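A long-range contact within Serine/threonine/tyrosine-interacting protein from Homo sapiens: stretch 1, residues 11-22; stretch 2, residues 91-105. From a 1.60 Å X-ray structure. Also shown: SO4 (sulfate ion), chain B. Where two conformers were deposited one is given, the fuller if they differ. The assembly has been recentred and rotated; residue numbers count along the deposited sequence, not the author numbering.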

# COMPACT_ATOMS: atom_id res chain seq x y z
N PRO A 11 12.03 2.33 5.28
CA PRO A 11 11.94 3.53 6.11
C PRO A 11 10.77 4.47 5.74
O PRO A 11 10.73 5.02 4.64
N GLY A 12 9.83 4.63 6.68
CA GLY A 12 8.72 5.55 6.45
C GLY A 12 7.54 5.00 5.66
O GLY A 12 6.58 5.74 5.41
N LEU A 13 7.56 3.73 5.29
CA LEU A 13 6.45 3.14 4.51
C LEU A 13 5.96 1.90 5.23
O LEU A 13 6.72 0.95 5.40
N PHE A 14 4.70 1.93 5.66
CA PHE A 14 4.10 0.88 6.45
C PHE A 14 2.99 0.20 5.65
O PHE A 14 2.36 0.84 4.80
N LEU A 15 2.76 -1.08 5.95
CA LEU A 15 1.75 -1.88 5.24
C LEU A 15 0.91 -2.60 6.27
O LEU A 15 1.44 -3.23 7.18
N GLY A 16 -0.42 -2.54 6.12
CA GLY A 16 -1.29 -3.10 7.16
C GLY A 16 -2.65 -3.49 6.62
O GLY A 16 -2.96 -3.20 5.48
N PRO A 17 -3.46 -4.16 7.46
CA PRO A 17 -4.86 -4.44 7.19
C PRO A 17 -5.68 -3.18 7.53
O PRO A 17 -5.15 -2.20 8.06
N TYR A 18 -6.98 -3.20 7.29
CA TYR A 18 -7.76 -2.02 7.60
C TYR A 18 -7.73 -1.67 9.10
O TYR A 18 -7.87 -0.49 9.48
N SER A 19 -7.56 -2.69 9.95
CA SER A 19 -7.64 -2.48 11.40
C SER A 19 -6.56 -1.52 11.89
O SER A 19 -6.70 -0.92 12.95
N SER A 20 -5.50 -1.33 11.10
CA SER A 20 -4.42 -0.42 11.52
C SER A 20 -4.76 1.07 11.46
O SER A 20 -4.02 1.89 12.00
N ALA A 21 -5.86 1.42 10.80
CA ALA A 21 -6.21 2.82 10.64
C ALA A 21 -7.61 3.14 11.21
O ALA A 21 -8.22 4.13 10.84
N MET A 22 -8.06 2.30 12.15
CA MET A 22 -9.33 2.50 12.88
C MET A 22 -9.15 3.63 13.89
O MET A 22 -8.02 3.94 14.26
N GLY A 91 7.45 13.05 5.88
CA GLY A 91 6.23 12.37 6.28
C GLY A 91 6.40 10.85 6.23
O GLY A 91 7.44 10.34 5.79
N LYS A 92 5.36 10.15 6.66
CA LYS A 92 5.36 8.68 6.62
C LYS A 92 4.01 8.19 6.14
O LYS A 92 2.99 8.82 6.38
N VAL A 93 4.02 7.06 5.44
CA VAL A 93 2.84 6.59 4.71
C VAL A 93 2.41 5.21 5.20
O VAL A 93 3.22 4.26 5.31
N LEU A 94 1.13 5.08 5.52
CA LEU A 94 0.55 3.77 5.77
C LEU A 94 -0.25 3.38 4.53
O LEU A 94 -1.12 4.14 4.09
N VAL A 95 0.05 2.22 3.95
CA VAL A 95 -0.78 1.66 2.87
C VAL A 95 -1.58 0.49 3.46
O VAL A 95 -1.01 -0.45 4.00
N HIS A 96 -2.91 0.56 3.36
CA HIS A 96 -3.73 -0.51 3.90
C HIS A 96 -4.82 -0.92 2.92
O HIS A 96 -5.26 -0.11 2.09
N GLY A 97 -5.22 -2.19 3.01
CA GLY A 97 -6.34 -2.69 2.25
C GLY A 97 -7.37 -3.18 3.26
O GLY A 97 -7.65 -2.51 4.25
N ASN A 98 -7.93 -4.36 2.99
CA ASN A 98 -8.76 -5.04 3.97
C ASN A 98 -7.86 -5.95 4.81
O ASN A 98 -7.64 -5.68 6.00
N ALA A 99 -7.30 -6.97 4.17
CA ALA A 99 -6.46 -7.96 4.83
C ALA A 99 -4.97 -7.58 4.84
O ALA A 99 -4.22 -8.13 5.64
N GLY A 100 -4.54 -6.65 3.98
CA GLY A 100 -3.10 -6.34 3.87
C GLY A 100 -2.35 -7.51 3.22
O GLY A 100 -1.21 -7.82 3.58
N ILE A 101 -2.98 -8.15 2.25
CA ILE A 101 -2.40 -9.35 1.64
C ILE A 101 -2.14 -9.20 0.15
O ILE A 101 -1.08 -9.59 -0.34
N SER A 102 -3.13 -8.69 -0.57
CA SER A 102 -3.10 -8.74 -2.02
C SER A 102 -3.04 -7.38 -2.70
O SER A 102 -2.03 -7.06 -3.30
N ARG A 103 -4.12 -6.60 -2.63
CA ARG A 103 -4.12 -5.23 -3.21
C ARG A 103 -3.06 -4.30 -2.58
O ARG A 103 -2.20 -3.69 -3.27
N SER A 104 -3.13 -4.16 -1.26
CA SER A 104 -2.22 -3.29 -0.54
C SER A 104 -0.75 -3.71 -0.74
O SER A 104 0.11 -2.85 -1.04
N ALA A 105 -0.50 -5.01 -0.65
CA ALA A 105 0.85 -5.52 -0.86
C ALA A 105 1.33 -5.20 -2.26
O ALA A 105 2.48 -4.79 -2.44

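Adjacent parallel strands do not simply press their side chains together; they send them to alternate faces of a shared sheet, and rotamers then decide which neighbours meet. The pairing of Leu 13 to Gly 16 with Val 93 to His 96 illustrates the principle. Backbone hydrogen bonds, among them Phe 14 N to Val 93 O and Val 95 N to Phe 14 O, both 2.8 Å, fix the register, so Leu 13 and Leu 15 share one face with Val 93 and Val 95, while Phe 14, Leu 94 and His 96 occupy the other.

On the first face both leucines adopt chi1 t, chi2 p, which brings their ends nearer the partner stretch. Leu 13 CD1 thereby lies 3.9 Å from Val 95 CG2, and Leu 15 CD1 reaches 3.6 Å from Ser 104 CB, carrying the packing beyond the strand to the start of the helix. Val 93 and Val 95, both t, supply the surface for Leu 13, whose CD1 also lies 4.0 Å from Val 93 CB.

On the second face Leu 94, again t, p, spreads its methyls: Leu 94 CD1 sits 4.0 Å from Phe 14 CB, whereas Leu 94 CD2 is 4.0 Å from Ala 21 CB. Phe 14 is m, and its ring edge faces Lys 92, with Phe 14 CE2 4.2 Å from Lys 92 CD. Gly 16 leaves room here, since a CB would clash with Ser 20 OG. Ser 20 OG, on a p rotamer, donates a hydrogen bond to Pro 17 O at 2.9 Å. His 96, also p, directs ND1 to Gly 97 O (3.0 Å), and its CD2 lies 3.8 Å from Ala 21 CB.

Beyond the strand, polar side chains and several backbone N atoms bind a sulfate, probably from the crystallisation liquor. Ser 104, p, donates OG to sulfate O4 at 2.7 Å; Arg 103, m at chi1, donates NE to sulfate O2 at 2.8 Å. Asn 98 N donates to sulfate O3 at 2.8 Å, while its side chain, t at chi1, brings Asn 98 OD1 to 3.6 Å from Tyr 18 CD1.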

# COMPACT_ATOMS: atom_id res chain seq x y z
CB PRO A 11 13.29 4.19 5.91
CG PRO A 11 14.20 3.08 5.60
CD PRO A 11 13.40 2.10 4.77
CB LEU A 13 6.88 2.80 3.09
CG LEU A 13 5.87 2.12 2.17
CD1 LEU A 13 4.70 3.05 1.90
CD2 LEU A 13 6.50 1.65 0.85
CB PHE A 14 3.47 1.46 7.73
CG PHE A 14 4.46 2.10 8.68
CD1 PHE A 14 4.77 1.47 9.88
CD2 PHE A 14 5.03 3.33 8.39
CE1 PHE A 14 5.66 2.06 10.78
CE2 PHE A 14 5.93 3.94 9.30
CZ PHE A 14 6.25 3.28 10.49
CB LEU A 15 2.44 -2.90 4.32
CG LEU A 15 1.58 -3.98 3.64
CD1 LEU A 15 0.53 -3.43 2.68
CD2 LEU A 15 2.45 -5.04 2.95
CB PRO A 17 -5.18 -5.57 8.18
CG PRO A 17 -4.33 -5.20 9.40
CD PRO A 17 -3.05 -4.63 8.80
CB TYR A 18 -9.19 -2.18 7.07
CG TYR A 18 -10.06 -2.98 8.01
CD1 TYR A 18 -10.18 -4.36 7.86
CD2 TYR A 18 -10.72 -2.36 9.06
CE1 TYR A 18 -10.97 -5.13 8.74
CE2 TYR A 18 -11.50 -3.11 9.95
CZ TYR A 18 -11.61 -4.47 9.79
OH TYR A 18 -12.39 -5.18 10.68
CB SER A 19 -7.60 -3.82 12.16
OG SER A 19 -6.29 -4.22 12.53
CB SER A 20 -3.11 -0.73 10.79
OG SER A 20 -3.22 -0.54 9.41
CB ALA A 21 -6.08 3.23 9.16
CB MET A 22 -9.71 1.21 13.64
CG MET A 22 -10.31 0.05 12.79
SD MET A 22 -10.84 -1.41 13.79
CE MET A 22 -9.34 -1.73 14.73
CB LYS A 92 5.77 8.08 7.97
CG LYS A 92 7.14 8.57 8.43
CD LYS A 92 7.75 7.70 9.48
CE LYS A 92 9.00 8.40 10.05
NZ LYS A 92 8.67 9.56 10.92
CB VAL A 93 3.12 6.51 3.19
CG1 VAL A 93 1.87 6.06 2.45
CG2 VAL A 93 3.64 7.85 2.63
CB LEU A 94 -0.37 3.79 7.00
CG LEU A 94 -1.31 2.57 7.16
CD1 LEU A 94 -0.53 1.24 7.28
CD2 LEU A 94 -2.23 2.79 8.37
CB VAL A 95 0.06 1.11 1.71
CG1 VAL A 95 -0.88 0.59 0.60
CG2 VAL A 95 1.01 2.18 1.19
CB HIS A 96 -4.29 -0.16 5.30
CG HIS A 96 -5.48 0.75 5.28
ND1 HIS A 96 -6.74 0.31 4.90
CD2 HIS A 96 -5.61 2.06 5.59
CE1 HIS A 96 -7.59 1.33 4.99
NE2 HIS A 96 -6.93 2.39 5.41
CB ASN A 98 -9.86 -5.82 3.22
CG ASN A 98 -10.77 -6.60 4.14
OD1 ASN A 98 -10.41 -6.90 5.28
ND2 ASN A 98 -11.95 -6.97 3.63
CB ALA A 99 -6.64 -9.38 4.19
CB ILE A 101 -3.26 -10.59 1.91
CG1 ILE A 101 -3.21 -10.91 3.41
CG2 ILE A 101 -2.81 -11.79 1.05
CD1 ILE A 101 -4.02 -12.12 3.83
CB SER A 102 -4.27 -9.54 -2.57
OG SER A 102 -4.17 -9.57 -3.99
CB ARG A 103 -5.51 -4.60 -3.05
CG ARG A 103 -6.66 -5.36 -3.78
CD ARG A 103 -8.06 -4.92 -3.38
NE ARG A 103 -8.39 -5.38 -2.02
CZ ARG A 103 -9.55 -5.17 -1.41
NH1 ARG A 103 -10.56 -4.55 -2.04
NH2 ARG A 103 -9.73 -5.63 -0.18
CB SER A 104 -2.60 -3.24 0.93
OG SER A 104 -2.70 -4.55 1.43
CB ALA A 105 0.92 -7.03 -0.63
S SO4 B . -6.05 -6.68 0.48
O1 SO4 B . -5.51 -7.94 1.00
O2 SO4 B . -6.35 -6.93 -0.93
O3 SO4 B . -7.31 -6.32 1.12
O4 SO4 B . -5.10 -5.58 0.63